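Local coordinates for hypothetical oxidoreductase (Sinorhizobium meliloti, PDB 3RH7), which binds flavin mononucleotide in a split-barrel domain and is probably an NADPH-dependent flavin reductase, at residues D23-V35 and N157-P169. Sequence-based numbering, arbitrary orientation.
With FMN (flavin mononucleotide), chain G.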
ATOM      1  N   ASP A  23      15.540   3.021  -1.409  1.00 55.01           N
ATOM      2  CA  ASP A  23      14.519   4.048  -1.656  1.00 54.09           C
ATOM      3  C   ASP A  23      13.677   3.697  -2.916  1.00 56.98           C
ATOM      4  O   ASP A  23      12.459   3.911  -2.926  1.00 56.09           O
ATOM      5  CB  ASP A  23      15.145   5.454  -1.756  1.00 56.53           C
ATOM      6  CG  ASP A  23      15.726   6.030  -0.465  1.00 67.98           C
ATOM      7  OD1 ASP A  23      15.514   5.412   0.621  1.00 66.79           O
ATOM      8  OD2 ASP A  23      16.397   7.100  -0.538  1.00 78.80           O
ATOM      9  N   ALA A  24      14.313   3.081  -3.931  1.00 53.59           N
ATOM     10  CA  ALA A  24      13.624   2.664  -5.156  1.00 52.00           C
ATOM     11  C   ALA A  24      12.653   1.520  -4.855  1.00 55.90           C
ATOM     12  O   ALA A  24      11.511   1.546  -5.334  1.00 56.11           O
ATOM     13  CB  ALA A  24      14.625   2.267  -6.229  1.00 53.00           C
ATOM     14  N   PHE A  25      13.071   0.547  -4.021  1.00 51.06           N
ATOM     15  CA  PHE A  25      12.202  -0.564  -3.613  1.00 49.76           C
ATOM     16  C   PHE A  25      10.988  -0.033  -2.827  1.00 52.78           C
ATOM     17  O   PHE A  25       9.873  -0.544  -2.944  1.00 50.49           O
ATOM     18  CB  PHE A  25      12.974  -1.565  -2.748  1.00 51.62           C
ATOM     19  CG  PHE A  25      14.002  -2.436  -3.419  1.00 53.42           C
ATOM     20  CD1 PHE A  25      13.818  -2.877  -4.724  1.00 56.82           C
ATOM     21  CD2 PHE A  25      15.099  -2.910  -2.713  1.00 55.59           C
ATOM     22  CE1 PHE A  25      14.728  -3.754  -5.326  1.00 57.65           C
ATOM     23  CE2 PHE A  25      16.012  -3.781  -3.316  1.00 59.63           C
ATOM     24  CZ  PHE A  25      15.811  -4.206  -4.613  1.00 57.49           C
ATOM     25  N   GLY A  26      11.225   1.023  -2.068  1.00 50.81           N
ATOM     26  CA  GLY A  26      10.201   1.685  -1.273  1.00 51.86           C
ATOM     27  C   GLY A  26       9.041   2.288  -2.041  1.00 56.31           C
ATOM     28  O   GLY A  26       8.003   2.564  -1.441  1.00 55.08           O
ATOM     29  N   ALA A  27       9.209   2.495  -3.370  1.00 54.64           N
ATOM     30  CA  ALA A  27       8.175   3.039  -4.255  1.00 54.48           C
ATOM     31  C   ALA A  27       6.954   2.106  -4.302  1.00 61.30           C
ATOM     32  O   ALA A  27       5.809   2.582  -4.436  1.00 62.67           O
ATOM     33  CB  ALA A  27       8.726   3.247  -5.644  1.00 55.10           C
ATOM     34  N   PHE A  28       7.201   0.775  -4.136  1.00 55.51           N
ATOM     35  CA  PHE A  28       6.152  -0.233  -4.109  1.00 52.51           C
ATOM     36  C   PHE A  28       5.550  -0.267  -2.735  1.00 54.16           C
ATOM     37  O   PHE A  28       6.207  -0.680  -1.777  1.00 55.52           O
ATOM     38  CB  PHE A  28       6.704  -1.612  -4.523  1.00 53.81           C
ATOM     39  CG  PHE A  28       5.678  -2.729  -4.577  1.00 53.21           C
ATOM     40  CD1 PHE A  28       4.912  -2.942  -5.714  1.00 54.81           C
ATOM     41  CD2 PHE A  28       5.494  -3.578  -3.494  1.00 53.70           C
ATOM     42  CE1 PHE A  28       3.980  -3.982  -5.759  1.00 55.74           C
ATOM     43  CE2 PHE A  28       4.571  -4.629  -3.547  1.00 55.47           C
ATOM     44  CZ  PHE A  28       3.817  -4.820  -4.674  1.00 53.74           C
ATOM     45  N   ALA A  29       4.303   0.194  -2.621  1.00 49.95           N
ATOM     46  CA  ALA A  29       3.606   0.209  -1.318  1.00 49.11           C
ATOM     47  C   ALA A  29       3.320  -1.219  -0.873  1.00 52.47           C
ATOM     48  O   ALA A  29       3.222  -2.105  -1.710  1.00 51.64           O
ATOM     49  CB  ALA A  29       2.314   1.023  -1.401  1.00 48.66           C
ATOM     50  N   THR A  30       3.339  -1.466   0.427  1.00 49.16           N
ATOM     51  CA  THR A  30       3.035  -2.778   1.013  1.00 48.43           C
ATOM     52  C   THR A  30       2.325  -2.589   2.312  1.00 46.99           C
ATOM     53  O   THR A  30       2.607  -1.605   2.982  1.00 46.33           O
ATOM     54  CB  THR A  30       4.309  -3.622   1.322  1.00 64.01           C
ATOM     55  OG1 THR A  30       5.002  -3.040   2.425  1.00 68.95           O
ATOM     56  CG2 THR A  30       5.224  -3.835   0.137  1.00 64.76           C
ATOM     57  N   GLY A  31       1.565  -3.594   2.736  1.00 40.87           N
ATOM     58  CA  GLY A  31       1.010  -3.652   4.070  1.00 41.30           C
ATOM     59  C   GLY A  31       2.139  -3.980   5.045  1.00 48.26           C
ATOM     60  O   GLY A  31       3.324  -3.965   4.673  1.00 48.42           O
ATOM     61  N   VAL A  32       1.805  -4.259   6.310  1.00 45.68           N
ATOM     62  CA  VAL A  32       2.828  -4.584   7.311  1.00 45.91           C
ATOM     63  C   VAL A  32       2.432  -5.886   8.014  1.00 52.85           C
ATOM     64  O   VAL A  32       1.270  -6.031   8.458  1.00 54.06           O
ATOM     65  CB  VAL A  32       3.059  -3.436   8.338  1.00 49.16           C
ATOM     66  CG1 VAL A  32       4.172  -3.797   9.310  1.00 49.81           C
ATOM     67  CG2 VAL A  32       3.343  -2.092   7.658  1.00 48.10           C
ATOM     68  N   THR A  33       3.385  -6.839   8.086  1.00 49.41           N
ATOM     69  CA  THR A  33       3.163  -8.102   8.791  1.00 50.29           C
ATOM     70  C   THR A  33       4.137  -8.227   9.952  1.00 55.74           C
ATOM     71  O   THR A  33       5.118  -7.482  10.015  1.00 55.57           O
ATOM     72  CB  THR A  33       3.285  -9.377   7.907  1.00 57.24           C
ATOM     73  OG1 THR A  33       4.651  -9.784   7.820  1.00 49.79           O
ATOM     74  CG2 THR A  33       2.611  -9.275   6.537  1.00 57.55           C
ATOM     75  N   VAL A  34       3.852  -9.175  10.862  1.00 52.05           N
ATOM     76  CA  VAL A  34       4.723  -9.602  11.945  1.00 51.89           C
ATOM     77  C   VAL A  34       4.740 -11.132  11.865  1.00 58.81           C
ATOM     78  O   VAL A  34       3.715 -11.804  12.085  1.00 58.16           O
ATOM     79  CB  VAL A  34       4.440  -9.065  13.372  1.00 54.29           C
ATOM     80  CG1 VAL A  34       5.409  -9.679  14.371  1.00 54.81           C
ATOM     81  CG2 VAL A  34       4.537  -7.548  13.426  1.00 53.06           C
ATOM     82  N   VAL A  35       5.897 -11.659  11.427  1.00 56.80           N
ATOM     83  CA  VAL A  35       6.162 -13.089  11.321  1.00 57.09           C
ATOM     84  C   VAL A  35       6.441 -13.605  12.723  1.00 63.94           C
ATOM     85  O   VAL A  35       7.287 -13.065  13.439  1.00 63.65           O
ATOM     86  CB  VAL A  35       7.314 -13.415  10.361  1.00 60.64           C
ATOM     87  CG1 VAL A  35       7.259 -14.870   9.916  1.00 60.70           C
ATOM     88  CG2 VAL A  35       7.305 -12.482   9.165  1.00 59.64           C
ATOM     89  N   ASN A 157      -9.075  -2.723   8.300  1.00 48.22           N
ATOM     90  CA  ASN A 157      -8.134  -2.077   7.400  1.00 48.65           C
ATOM     91  C   ASN A 157      -6.761  -2.336   7.884  1.00 53.44           C
ATOM     92  O   ASN A 157      -6.513  -2.292   9.092  1.00 52.58           O
ATOM     93  CB  ASN A 157      -8.382  -0.578   7.331  1.00 55.21           C
ATOM     94  CG  ASN A 157      -9.670  -0.195   6.652  1.00 68.62           C
ATOM     95  OD1 ASN A 157     -10.083  -0.800   5.641  1.00 54.98           O
ATOM     96  ND2 ASN A 157     -10.317   0.824   7.207  1.00 47.51           N
ATOM     97  N   GLY A 158      -5.868  -2.625   6.962  1.00 51.54           N
ATOM     98  CA  GLY A 158      -4.501  -2.932   7.339  1.00 51.59           C
ATOM     99  C   GLY A 158      -3.608  -1.727   7.430  1.00 54.22           C
ATOM    100  O   GLY A 158      -3.860  -0.701   6.784  1.00 53.80           O
ATOM    101  N   LEU A 159      -2.555  -1.854   8.255  1.00 50.45           N
ATOM    102  CA  LEU A 159      -1.490  -0.851   8.385  1.00 48.87           C
ATOM    103  C   LEU A 159      -0.715  -0.944   7.108  1.00 52.98           C
ATOM    104  O   LEU A 159      -0.555  -2.067   6.577  1.00 54.39           O
ATOM    105  CB  LEU A 159      -0.597  -1.138   9.616  1.00 48.60           C
ATOM    106  CG  LEU A 159       0.634  -0.252   9.838  1.00 52.00           C
ATOM    107  CD1 LEU A 159       0.258   1.140  10.370  1.00 50.49           C
ATOM    108  CD2 LEU A 159       1.580  -0.901  10.811  1.00 55.19           C
ATOM    109  N   GLY A 160      -0.341   0.210   6.570  1.00 47.06           N
ATOM    110  CA  GLY A 160       0.435   0.266   5.338  1.00 45.37           C
ATOM    111  C   GLY A 160       1.785   0.904   5.572  1.00 47.45           C
ATOM    112  O   GLY A 160       1.968   1.594   6.561  1.00 46.40           O
ATOM    113  N   TYR A 161       2.736   0.650   4.681  1.00 45.74           N
ATOM    114  CA  TYR A 161       4.071   1.240   4.622  1.00 46.57           C
ATOM    115  C   TYR A 161       4.370   1.594   3.209  1.00 50.66           C
ATOM    116  O   TYR A 161       4.389   0.696   2.365  1.00 52.10           O
ATOM    117  CB  TYR A 161       5.165   0.279   5.143  1.00 48.96           C
ATOM    118  CG  TYR A 161       6.397   0.966   5.705  1.00 52.68           C
ATOM    119  CD1 TYR A 161       6.373   1.569   6.963  1.00 56.72           C
ATOM    120  CD2 TYR A 161       7.608   0.947   5.018  1.00 53.74           C
ATOM    121  CE1 TYR A 161       7.524   2.130   7.529  1.00 60.64           C
ATOM    122  CE2 TYR A 161       8.767   1.518   5.570  1.00 56.34           C
ATOM    123  CZ  TYR A 161       8.725   2.091   6.838  1.00 68.93           C
ATOM    124  OH  TYR A 161       9.832   2.683   7.417  1.00 73.83           O
ATOM    125  N   ALA A 162       4.559   2.879   2.912  1.00 46.86           N
ATOM    126  CA  ALA A 162       4.983   3.296   1.561  1.00 46.52           C
ATOM    127  C   ALA A 162       6.064   4.289   1.703  1.00 51.56           C
ATOM    128  O   ALA A 162       5.977   5.172   2.578  1.00 53.28           O
ATOM    129  CB  ALA A 162       3.849   3.874   0.740  1.00 46.09           C
ATOM    130  N   ARG A 163       7.098   4.137   0.859  1.00 46.67           N
ATOM    131  CA  ARG A 163       8.272   5.009   0.806  1.00 47.37           C
ATOM    132  C   ARG A 163       8.875   5.131   2.220  1.00 55.53           C
ATOM    133  O   ARG A 163       9.216   4.122   2.820  1.00 57.63           O
ATOM    134  CB  ARG A 163       7.938   6.369   0.158  1.00 41.24           C
ATOM    135  CG  ARG A 163       7.449   6.203  -1.273  1.00 40.69           C
ATOM    136  CD  ARG A 163       7.597   7.427  -2.140  1.00 49.74           C
ATOM    137  NE  ARG A 163       8.531   7.190  -3.250  1.00 60.88           N
ATOM    138  CZ  ARG A 163       8.169   6.820  -4.469  1.00 62.96           C
ATOM    139  NH1 ARG A 163       6.894   6.591  -4.750  1.00 62.69           N
ATOM    140  NH2 ARG A 163       9.077   6.667  -5.410  1.00 38.14           N
ATOM    141  N   GLY A 164       8.961   6.314   2.763  1.00 53.36           N
ATOM    142  CA  GLY A 164       9.482   6.416   4.118  1.00 56.51           C
ATOM    143  C   GLY A 164       8.689   5.655   5.193  1.00 62.99           C
ATOM    144  O   GLY A 164       9.223   4.726   5.818  1.00 64.01           O
ATOM    145  N   GLY A 165       7.418   6.040   5.405  1.00 56.64           N
ATOM    146  CA  GLY A 165       6.627   5.451   6.472  1.00 56.06           C
ATOM    147  C   GLY A 165       5.219   4.954   6.221  1.00 58.60           C
ATOM    148  O   GLY A 165       4.786   4.721   5.084  1.00 58.77           O
ATOM    149  N   TYR A 166       4.532   4.739   7.337  1.00 52.10           N
ATOM    150  CA  TYR A 166       3.179   4.236   7.414  1.00 49.89           C
ATOM    151  C   TYR A 166       2.122   5.200   6.906  1.00 52.79           C
ATOM    152  O   TYR A 166       2.193   6.424   7.108  1.00 53.21           O
ATOM    153  CB  TYR A 166       2.819   3.911   8.869  1.00 50.50           C
ATOM    154  CG  TYR A 166       3.819   3.074   9.621  1.00 50.61           C
ATOM    155  CD1 TYR A 166       3.903   1.699   9.409  1.00 51.76           C
ATOM    156  CD2 TYR A 166       4.609   3.631  10.623  1.00 51.25           C
ATOM    157  CE1 TYR A 166       4.802   0.910  10.117  1.00 51.71           C
ATOM    158  CE2 TYR A 166       5.498   2.848  11.354  1.00 53.16           C
ATOM    159  CZ  TYR A 166       5.598   1.487  11.088  1.00 59.73           C
ATOM    160  OH  TYR A 166       6.481   0.694  11.768  1.00 60.93           O
ATOM    161  N   PHE A 167       1.063   4.598   6.365  1.00 47.25           N
ATOM    162  CA  PHE A 167      -0.132   5.258   5.874  1.00 45.75           C
ATOM    163  C   PHE A 167      -1.340   4.400   6.311  1.00 55.33           C
ATOM    164  O   PHE A 167      -1.185   3.176   6.513  1.00 57.31           O
ATOM    165  CB  PHE A 167      -0.039   5.461   4.353  1.00 45.12           C
ATOM    166  CG  PHE A 167       0.016   4.196   3.546  1.00 44.78           C
ATOM    167  CD1 PHE A 167      -1.144   3.576   3.125  1.00 46.33           C
ATOM    168  CD2 PHE A 167       1.226   3.629   3.197  1.00 47.07           C
ATOM    169  CE1 PHE A 167      -1.093   2.412   2.365  1.00 47.42           C
ATOM    170  CE2 PHE A 167       1.272   2.458   2.437  1.00 49.40           C
ATOM    171  CZ  PHE A 167       0.115   1.856   2.032  1.00 46.75           C
ATOM    172  N   THR A 168      -2.525   5.036   6.498  1.00 51.95           N
ATOM    173  CA  THR A 168      -3.758   4.354   6.935  1.00 50.90           C
ATOM    174  C   THR A 168      -4.975   5.009   6.282  1.00 56.88           C
ATOM    175  O   THR A 168      -4.976   6.238   6.149  1.00 59.57           O
ATOM    176  CB  THR A 168      -3.869   4.407   8.460  1.00 50.38           C
ATOM    177  OG1 THR A 168      -3.560   5.727   8.892  1.00 48.66           O
ATOM    178  CG2 THR A 168      -2.955   3.411   9.170  1.00 49.13           C
ATOM    179  N   PRO A 169      -6.035   4.252   5.894  1.00 53.43           N
ATOM    180  CA  PRO A 169      -7.220   4.900   5.266  1.00 52.91           C
ATOM    181  C   PRO A 169      -7.941   5.898   6.179  1.00 56.29           C
ATOM    182  O   PRO A 169      -8.618   6.812   5.718  1.00 57.09           O
ATOM    183  CB  PRO A 169      -8.159   3.734   4.918  1.00 54.86           C
ATOM    184  CG  PRO A 169      -7.436   2.497   5.208  1.00 59.58           C
ATOM    185  CD  PRO A 169      -6.175   2.780   5.953  1.00 55.87           C
TER
HETATM  186  N1  FMN G 321      13.481  -7.606   8.314  1.00113.31           N
HETATM  187  C2  FMN G 321      13.614  -8.742   7.530  1.00113.66           C
HETATM  188  O2  FMN G 321      14.498  -9.575   7.796  1.00114.74           O
HETATM  189  N3  FMN G 321      12.699  -8.957   6.504  1.00112.49           N
HETATM  190  C4  FMN G 321      11.661  -8.093   6.109  1.00111.42           C
HETATM  191  O4  FMN G 321      10.853  -8.307   5.200  1.00111.17           O
HETATM  192  C4A FMN G 321      11.572  -6.809   6.938  1.00110.97           C
HETATM  193  N5  FMN G 321      10.628  -5.924   6.660  1.00110.16           N
HETATM  194  C5A FMN G 321      10.480  -4.792   7.500  1.00110.22           C
HETATM  195  C6  FMN G 321       9.417  -3.887   7.156  1.00109.63           C
HETATM  196  C7  FMN G 321       9.122  -2.740   7.947  1.00109.83           C
HETATM  197  C7M FMN G 321       7.993  -1.828   7.562  1.00110.02           C
HETATM  198  C8  FMN G 321       9.926  -2.498   9.085  1.00111.03           C
HETATM  199  C8M FMN G 321       9.655  -1.316   9.925  1.00112.48           C
HETATM  200  C9  FMN G 321      11.018  -3.374   9.444  1.00111.81           C
HETATM  201  C9A FMN G 321      11.349  -4.544   8.668  1.00111.28           C
HETATM  202  N10 FMN G 321      12.419  -5.490   8.983  1.00112.26           N
HETATM  203  C10 FMN G 321      12.560  -6.646   8.133  1.00112.33           C
HETATM  204  C1' FMN G 321      13.326  -5.259  10.175  1.00113.68           C
HETATM  205  C2' FMN G 321      13.147  -6.385  11.286  1.00114.72           C
HETATM  206  O2' FMN G 321      11.848  -6.510  11.869  1.00113.64           O
HETATM  207  C3' FMN G 321      14.137  -6.517  12.476  1.00116.92           C
HETATM  208  O3' FMN G 321      14.907  -5.335  12.758  1.00118.82           O
HETATM  209  C4' FMN G 321      14.941  -7.856  12.525  1.00118.61           C
HETATM  210  O4' FMN G 321      15.279  -8.488  11.238  1.00119.25           O
HETATM  211  C5' FMN G 321      14.214  -8.815  13.440  1.00119.20           C
HETATM  212  O5' FMN G 321      14.862  -8.621  14.685  1.00120.25           O
HETATM  213  P   FMN G 321      15.983  -9.735  15.140  1.00121.25           P
HETATM  214  O1P FMN G 321      15.251 -11.039  14.581  1.00122.25           O
HETATM  215  O2P FMN G 321      16.128  -9.687  16.707  1.00124.55           O
HETATM  216  O3P FMN G 321      17.398  -9.390  14.613  1.00122.73           O
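Thr-30 and Tyr-161 form an antiparallel hydrogen-bonded pair, Thr-30 N giving to Tyr-161 O at 3.1 Å and Tyr-161 N to Thr-30 O at 2.8 Å. Next along, Gly-31 and Gly-160 make a non-hydrogen-bonded pair whose CA atoms are 4.2 Å apart, a close approach of two residues without side chains; the ring of Phe-167 lies over Gly-160 CA, where any side chain would collide with it. Val-32 reaches across with CG2, placed beside its own backbone N because CG1 is anti to it (chi1 -177°). This methyl packs 3.8 Å from Leu-159 CD2, also touches Tyr-161 CB, and meets the Tyr-166 ring at its edge, an apolar junction suited to a compact branched residue. In the FMN-binding split barrel, these pairings add the hairpin 160-167 to strand 30-38, and the hairpin carries Tyr-161 to the flavin. The flavin's C7M methyl meets one face of the Tyr-161 ring, 3.6 Å from its plane and over its centre, a CH-pi-like contact suited to a flat aromatic residue. Thr-30 OG1 donates to the next residue's carbonyl, Gly-31 O, in its plane on a lone pair, and also bonds to Asn-50 ND2 of the FMN site; a hydroxyl can both give and take. Beyond the strands, Arg-163 N gives a hydrogen bond to Gly-26 O at 2.9 Å, tying the hairpin's turn to the type I beta turn Phe-25 to Phe-28. The long arginine chain bends at chi3 (116°), so its flat, multi-donor end can lay one face over Ala-27, CA over its centre, while NH2 bonds to Asn-153 OD1 of the second subunit. An alanine here is likely to strip the guanidinium from over Ala-27 and leave that Asn-153 without this partner.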